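Local coordinates for ectonucleoside triphosphate diphosphohydrolase 4 (Homo sapiens, PDB 6WG5), which belongs to the GDA1/CD39 family of nucleoside phosphatases, whose two-lobed fold is related to that of actin and its ATPase relatives, at residues A[23-26]-A[27-31]; A[115-119]-A[120-124]. All blocks are in the same frame, centred on the assembly; numbering follows the deposited sequence.

In the fold
Both contacts are local, each within one continuous run of chain where a helix comes to its end, and they lie in series, with centres about 25 Å apart and nearest atoms about 12 Å apart, so they do not touch. Contact 1 closes helix 18-28 at the surface, and none of its touching residues is buried. Contact 2 is partly buried and covers the turn that follows helix 107-116, leading toward strand 127-131 of the mixed sheet that also holds strand 40-48. Their chemistry follows their settings: contact 1 rests on main-chain carbonyls and one threonine hydroxyl, whereas contact 2 is organised by a buried histidine ring that reaches back to the main chain.

Contact 1 (A[23-26]-A[27-31]); sequences YLAR and VTDIE
Thr28 turns its hydroxyl back onto Leu24 because chi1, 64°, sets OG1 between its own backbone N and carbonyl carbon. CG2 of Thr28 meets CD1 of Leu24 at 3.9 Å. Leu24 O thus accepts two hydrogen bonds from one residue: from Thr28 OG1 at 2.9 Å and from Thr28 N at 3.2 Å, the two donors arriving from opposite faces of the carbonyl plane. At the preceding residue, Val27, CG2 lies beside the backbone N and comes within 4.0 Å of CE1 of Tyr23, one turn back; the two side chains run alongside each other and point the same way. Both also touch Asp474, in a loop against this side of the helix. The last helical step is Asp29 N to Ala25 O at 2.8 Å, with an N-H...O angle of 155°. Beyond it Asp29 leaves helical geometry (psi 80°) as the centre of an inverse gamma turn, in which Ile30 N makes a weak bond to Thr28 O. Both polar donors of Thr28 are spent on one carbonyl of its own helix and Asp29 N on Ala25 O, so these donors at the surface end of the helix are paired locally.

Contact 2 (A[115-119]-A[120-124]); sequences EHVPR and AKHKE
His122 folds back over the turn and presents its ring edge to Val117 and one face to Arg119. At the edge, NE2 of His122 donates to Val117 O at 2.6 Å; the acceptor lies close to the ring plane, yet the donor sits above the carbonyl plane, 51° out of it. The N-H...O angle of 148° shows a moderately bent bond, and NE2 also makes a weak one to Ala114 O. Beside this edge, CG1 of Val117 packs against CD2 of His122 at 3.7 Å, the two side chains crossing at a slant. Arg119 CA stands over the centre of one ring face, 3.8 Å from the centroid and close to the normal, a CH-pi contact. The arginine chain, bent at chi2 and chi3, carries its guanidinium past the ring with the two planes 89° apart, so they do not stack; NH1 forms a salt bridge with Asp159. Phe160 also meets the His122 ring, while Lys121 NZ is hydrogen-bonded to Val40 O and Pro38 O. The arrangement is a helix-to-strand connection in which a short, irregular helical turn is tied back to the end of helix 107-116 by a side-chain-to-main-chain hydrogen bond, in an actin-like alpha/beta fold.

Contact 1 (A[23-26]-A[27-31])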
ATOM      1  N   TYR A  23       0.297   4.087 -21.183  1.00 69.19           N
ATOM      2  CA  TYR A  23      -1.009   3.586 -20.769  1.00 68.97           C
ATOM      3  C   TYR A  23      -1.535   2.561 -21.765  1.00 66.84           C
ATOM      4  O   TYR A  23      -2.067   1.515 -21.374  1.00 63.60           O
ATOM      5  CB  TYR A  23      -1.970   4.768 -20.626  1.00 73.39           C
ATOM      6  CG  TYR A  23      -3.444   4.440 -20.490  1.00 77.23           C
ATOM      7  CD1 TYR A  23      -3.882   3.273 -19.873  1.00 73.23           C
ATOM      8  CD2 TYR A  23      -4.404   5.322 -20.978  1.00 85.12           C
ATOM      9  CE1 TYR A  23      -5.236   2.992 -19.755  1.00 81.92           C
ATOM     10  CE2 TYR A  23      -5.753   5.051 -20.865  1.00 88.00           C
ATOM     11  CZ  TYR A  23      -6.165   3.888 -20.254  1.00 87.84           C
ATOM     12  OH  TYR A  23      -7.513   3.629 -20.146  1.00 86.85           O
ATOM     13  N   LEU A  24      -1.373   2.836 -23.061  1.00 49.87           N
ATOM     14  CA  LEU A  24      -1.862   1.922 -24.086  1.00 47.04           C
ATOM     15  C   LEU A  24      -0.978   0.686 -24.208  1.00 45.66           C
ATOM     16  O   LEU A  24      -1.477  -0.405 -24.507  1.00 44.17           O
ATOM     17  CB  LEU A  24      -1.948   2.655 -25.425  1.00 45.06           C
ATOM     18  CG  LEU A  24      -2.629   1.953 -26.600  1.00 46.81           C
ATOM     19  CD1 LEU A  24      -4.017   1.456 -26.231  1.00 47.84           C
ATOM     20  CD2 LEU A  24      -2.705   2.911 -27.777  1.00 48.09           C
ATOM     21  N   ALA A  25       0.328   0.831 -23.973  1.00 65.77           N
ATOM     22  CA  ALA A  25       1.240  -0.302 -24.111  1.00 72.66           C
ATOM     23  C   ALA A  25       0.970  -1.361 -23.051  1.00 76.40           C
ATOM     24  O   ALA A  25       0.903  -2.557 -23.357  1.00 68.79           O
ATOM     25  CB  ALA A  25       2.688   0.180 -24.029  1.00 73.81           C
ATOM     26  N   ARG A  26       0.812  -0.946 -21.792  1.00 96.39           N
ATOM     27  CA  ARG A  26       0.635  -1.916 -20.718  1.00101.04           C
ATOM     28  C   ARG A  26      -0.669  -2.690 -20.860  1.00107.82           C
ATOM     29  O   ARG A  26      -0.743  -3.855 -20.453  1.00104.13           O
ATOM     30  CB  ARG A  26       0.687  -1.217 -19.362  1.00102.49           C
ATOM     31  CG  ARG A  26       0.584  -2.176 -18.187  1.00108.36           C
ATOM     32  CD  ARG A  26       1.222  -1.607 -16.929  1.00108.34           C
ATOM     33  NE  ARG A  26       1.294  -2.606 -15.864  1.00110.92           N
ATOM     34  CZ  ARG A  26       2.372  -3.330 -15.570  1.00114.03           C
ATOM     35  NH1 ARG A  26       2.321  -4.214 -14.581  1.00117.28           N
ATOM     36  NH2 ARG A  26       3.504  -3.175 -16.247  1.00111.02           N
ATOM     37  N   VAL A  27      -1.700  -2.072 -21.434  1.00 76.95           N
ATOM     38  CA  VAL A  27      -2.999  -2.728 -21.538  1.00 80.90           C
ATOM     39  C   VAL A  27      -3.015  -3.733 -22.684  1.00 69.02           C
ATOM     40  O   VAL A  27      -3.647  -4.790 -22.583  1.00 84.83           O
ATOM     41  CB  VAL A  27      -4.107  -1.671 -21.698  1.00 80.24           C
ATOM     42  CG1 VAL A  27      -5.453  -2.332 -21.990  1.00 64.90           C
ATOM     43  CG2 VAL A  27      -4.197  -0.809 -20.449  1.00 82.10           C
ATOM     44  N   THR A  28      -2.337  -3.425 -23.790  1.00103.14           N
ATOM     45  CA  THR A  28      -2.430  -4.244 -24.993  1.00105.36           C
ATOM     46  C   THR A  28      -1.260  -5.201 -25.174  1.00 97.19           C
ATOM     47  O   THR A  28      -1.412  -6.207 -25.876  1.00 94.26           O
ATOM     48  CB  THR A  28      -2.535  -3.350 -26.235  1.00 80.80           C
ATOM     49  OG1 THR A  28      -1.338  -2.574 -26.373  1.00 62.51           O
ATOM     50  CG2 THR A  28      -3.738  -2.420 -26.122  1.00 65.50           C
ATOM     51  N   ASP A  29      -0.103  -4.921 -24.573  1.00110.72           N
ATOM     52  CA  ASP A  29       1.045  -5.826 -24.654  1.00 99.18           C
ATOM     53  C   ASP A  29       0.876  -6.908 -23.590  1.00 88.95           C
ATOM     54  O   ASP A  29       1.464  -6.871 -22.507  1.00 91.05           O
ATOM     55  CB  ASP A  29       2.353  -5.064 -24.488  1.00 98.04           C
ATOM     56  CG  ASP A  29       2.708  -4.241 -25.714  1.00 99.13           C
ATOM     57  OD1 ASP A  29       2.380  -4.678 -26.839  1.00 97.86           O
ATOM     58  OD2 ASP A  29       3.313  -3.161 -25.555  1.00102.31           O
ATOM     59  N   ILE A  30       0.041  -7.893 -23.921  1.00 89.31           N
ATOM     60  CA  ILE A  30      -0.274  -9.012 -23.047  1.00 82.22           C
ATOM     61  C   ILE A  30       0.043 -10.350 -23.709  1.00 81.14           C
ATOM     62  O   ILE A  30      -0.327 -11.402 -23.191  1.00 86.62           O
ATOM     63  CB  ILE A  30      -1.746  -8.931 -22.584  1.00 79.19           C
ATOM     64  CG1 ILE A  30      -1.971  -7.582 -21.884  1.00 78.69           C
ATOM     65  CG2 ILE A  30      -2.124 -10.067 -21.628  1.00 80.53           C
ATOM     66  CD1 ILE A  30      -3.325  -7.407 -21.208  1.00 81.29           C
ATOM     67  N   GLU A  31       0.759 -10.332 -24.832  1.00 75.63           N
ATOM     68  CA  GLU A  31       1.139 -11.571 -25.500  1.00 74.79           C
ATOM     69  C   GLU A  31       1.842 -12.505 -24.522  1.00 71.51           C
ATOM     70  O   GLU A  31       2.657 -12.076 -23.703  1.00 70.34           O
ATOM     71  CB  GLU A  31       2.051 -11.275 -26.692  1.00 80.61           C
ATOM     72  CG  GLU A  31       1.507 -10.221 -27.645  1.00 86.68           C
ATOM     73  CD  GLU A  31       0.086 -10.510 -28.090  1.00 89.65           C
ATOM     74  OE1 GLU A  31      -0.243 -11.695 -28.311  1.00 90.76           O
ATOM     75  OE2 GLU A  31      -0.705  -9.551 -28.209  1.00 89.56           O
TER

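Contact 2 (A[115-119]-A[120-124])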
ATOM      1  N   GLU A 115       6.062 -25.319 -13.125  1.00 64.69           N
ATOM      2  CA  GLU A 115       5.418 -25.677 -14.385  1.00 70.47           C
ATOM      3  C   GLU A 115       5.677 -24.620 -15.451  1.00 68.92           C
ATOM      4  O   GLU A 115       6.070 -24.940 -16.579  1.00 66.71           O
ATOM      5  CB  GLU A 115       3.913 -25.860 -14.171  1.00 74.40           C
ATOM      6  CG  GLU A 115       3.466 -27.306 -14.025  1.00 83.06           C
ATOM      7  CD  GLU A 115       1.959 -27.435 -13.902  1.00 90.06           C
ATOM      8  OE1 GLU A 115       1.312 -26.464 -13.453  1.00 88.07           O
ATOM      9  OE2 GLU A 115       1.420 -28.504 -14.263  1.00 96.30           O
ATOM     10  N   HIS A 116       5.470 -23.349 -15.106  1.00 70.22           N
ATOM     11  CA  HIS A 116       5.527 -22.283 -16.101  1.00 69.61           C
ATOM     12  C   HIS A 116       6.962 -21.898 -16.448  1.00 66.74           C
ATOM     13  O   HIS A 116       7.267 -21.633 -17.616  1.00 65.61           O
ATOM     14  CB  HIS A 116       4.750 -21.066 -15.600  1.00 68.64           C
ATOM     15  CG  HIS A 116       3.269 -21.282 -15.539  1.00 69.13           C
ATOM     16  ND1 HIS A 116       2.645 -21.864 -14.456  1.00 66.54           N
ATOM     17  CD2 HIS A 116       2.291 -21.002 -16.431  1.00 68.07           C
ATOM     18  CE1 HIS A 116       1.344 -21.926 -14.681  1.00 66.00           C
ATOM     19  NE2 HIS A 116       1.103 -21.412 -15.873  1.00 66.91           N
ATOM     20  N   VAL A 117       7.848 -21.854 -15.464  1.00 59.14           N
ATOM     21  CA  VAL A 117       9.242 -21.493 -15.729  1.00 55.90           C
ATOM     22  C   VAL A 117       9.935 -22.678 -16.397  1.00 59.22           C
ATOM     23  O   VAL A 117       9.861 -23.800 -15.871  1.00 63.16           O
ATOM     24  CB  VAL A 117       9.952 -21.099 -14.437  1.00 58.03           C
ATOM     25  CG1 VAL A 117      11.370 -20.622 -14.733  1.00 53.15           C
ATOM     26  CG2 VAL A 117       9.171 -20.011 -13.707  1.00 60.97           C
ATOM     27  N   PRO A 118      10.601 -22.486 -17.539  1.00 61.94           N
ATOM     28  CA  PRO A 118      11.261 -23.620 -18.199  1.00 65.35           C
ATOM     29  C   PRO A 118      12.248 -24.316 -17.276  1.00 66.63           C
ATOM     30  O   PRO A 118      12.984 -23.676 -16.523  1.00 65.29           O
ATOM     31  CB  PRO A 118      11.969 -22.972 -19.395  1.00 63.04           C
ATOM     32  CG  PRO A 118      11.211 -21.730 -19.658  1.00 57.63           C
ATOM     33  CD  PRO A 118      10.730 -21.246 -18.324  1.00 56.25           C
ATOM     34  N   ARG A 119      12.263 -25.650 -17.352  1.00 72.39           N
ATOM     35  CA  ARG A 119      13.153 -26.441 -16.507  1.00 74.54           C
ATOM     36  C   ARG A 119      14.593 -25.952 -16.597  1.00 73.39           C
ATOM     37  O   ARG A 119      15.326 -25.964 -15.602  1.00 73.43           O
ATOM     38  CB  ARG A 119      13.066 -27.916 -16.900  1.00 81.49           C
ATOM     39  CG  ARG A 119      12.133 -28.747 -16.028  1.00 90.14           C
ATOM     40  CD  ARG A 119      12.685 -28.900 -14.618  1.00 95.59           C
ATOM     41  NE  ARG A 119      14.045 -29.433 -14.625  1.00100.46           N
ATOM     42  CZ  ARG A 119      14.908 -29.316 -13.619  1.00100.35           C
ATOM     43  NH1 ARG A 119      14.564 -28.672 -12.511  1.00 99.01           N
ATOM     44  NH2 ARG A 119      16.122 -29.838 -13.727  1.00 98.88           N
ATOM     45  N   ALA A 120      15.017 -25.514 -17.785  1.00 68.06           N
ATOM     46  CA  ALA A 120      16.402 -25.101 -17.976  1.00 69.50           C
ATOM     47  C   ALA A 120      16.748 -23.834 -17.205  1.00 68.13           C
ATOM     48  O   ALA A 120      17.925 -23.614 -16.901  1.00 68.03           O
ATOM     49  CB  ALA A 120      16.683 -24.887 -19.464  1.00 69.02           C
ATOM     50  N   LYS A 121      15.758 -23.002 -16.881  1.00 66.87           N
ATOM     51  CA  LYS A 121      15.999 -21.727 -16.218  1.00 60.18           C
ATOM     52  C   LYS A 121      15.800 -21.782 -14.707  1.00 59.65           C
ATOM     53  O   LYS A 121      16.089 -20.790 -14.028  1.00 60.11           O
ATOM     54  CB  LYS A 121      15.082 -20.649 -16.811  1.00 58.46           C
ATOM     55  CG  LYS A 121      15.506 -20.168 -18.191  1.00 57.88           C
ATOM     56  CD  LYS A 121      16.521 -19.040 -18.094  1.00 64.07           C
ATOM     57  CE  LYS A 121      17.223 -18.798 -19.419  1.00 68.78           C
ATOM     58  NZ  LYS A 121      16.274 -18.508 -20.526  1.00 71.00           N
ATOM     59  N   HIS A 122      15.320 -22.905 -14.167  1.00 54.66           N
ATOM     60  CA  HIS A 122      15.107 -23.006 -12.725  1.00 60.16           C
ATOM     61  C   HIS A 122      16.387 -22.696 -11.958  1.00 65.84           C
ATOM     62  O   HIS A 122      16.369 -21.947 -10.975  1.00 61.95           O
ATOM     63  CB  HIS A 122      14.596 -24.402 -12.365  1.00 61.35           C
ATOM     64  CG  HIS A 122      13.210 -24.685 -12.857  1.00 61.69           C
ATOM     65  ND1 HIS A 122      12.492 -25.792 -12.460  1.00 59.58           N
ATOM     66  CD2 HIS A 122      12.410 -24.004 -13.711  1.00 62.43           C
ATOM     67  CE1 HIS A 122      11.309 -25.782 -13.048  1.00 60.35           C
ATOM     68  NE2 HIS A 122      11.234 -24.708 -13.814  1.00 62.22           N
ATOM     69  N   LYS A 123      17.511 -23.269 -12.394  1.00 73.07           N
ATOM     70  CA  LYS A 123      18.769 -23.068 -11.680  1.00 71.75           C
ATOM     71  C   LYS A 123      19.148 -21.594 -11.609  1.00 67.92           C
ATOM     72  O   LYS A 123      19.815 -21.172 -10.658  1.00 63.88           O
ATOM     73  CB  LYS A 123      19.885 -23.874 -12.348  1.00 72.26           C
ATOM     74  CG  LYS A 123      20.150 -23.499 -13.802  1.00 71.36           C
ATOM     75  CD  LYS A 123      21.326 -24.285 -14.374  1.00 75.20           C
ATOM     76  CE  LYS A 123      20.920 -25.689 -14.801  1.00 81.61           C
ATOM     77  NZ  LYS A 123      20.649 -25.776 -16.265  1.00 82.10           N
ATOM     78  N   GLU A 124      18.731 -20.800 -12.593  1.00 69.11           N
ATOM     79  CA  GLU A 124      19.058 -19.381 -12.652  1.00 65.54           C
ATOM     80  C   GLU A 124      17.907 -18.488 -12.206  1.00 59.78           C
ATOM     81  O   GLU A 124      18.012 -17.262 -12.315  1.00 55.08           O
ATOM     82  CB  GLU A 124      19.485 -19.005 -14.071  1.00 69.05           C
ATOM     83  CG  GLU A 124      20.910 -19.399 -14.406  1.00 76.95           C
ATOM     84  CD  GLU A 124      21.235 -19.205 -15.873  1.00 84.94           C
ATOM     85  OE1 GLU A 124      20.364 -18.703 -16.613  1.00 88.83           O
ATOM     86  OE2 GLU A 124      22.362 -19.557 -16.284  1.00 88.95           O
TER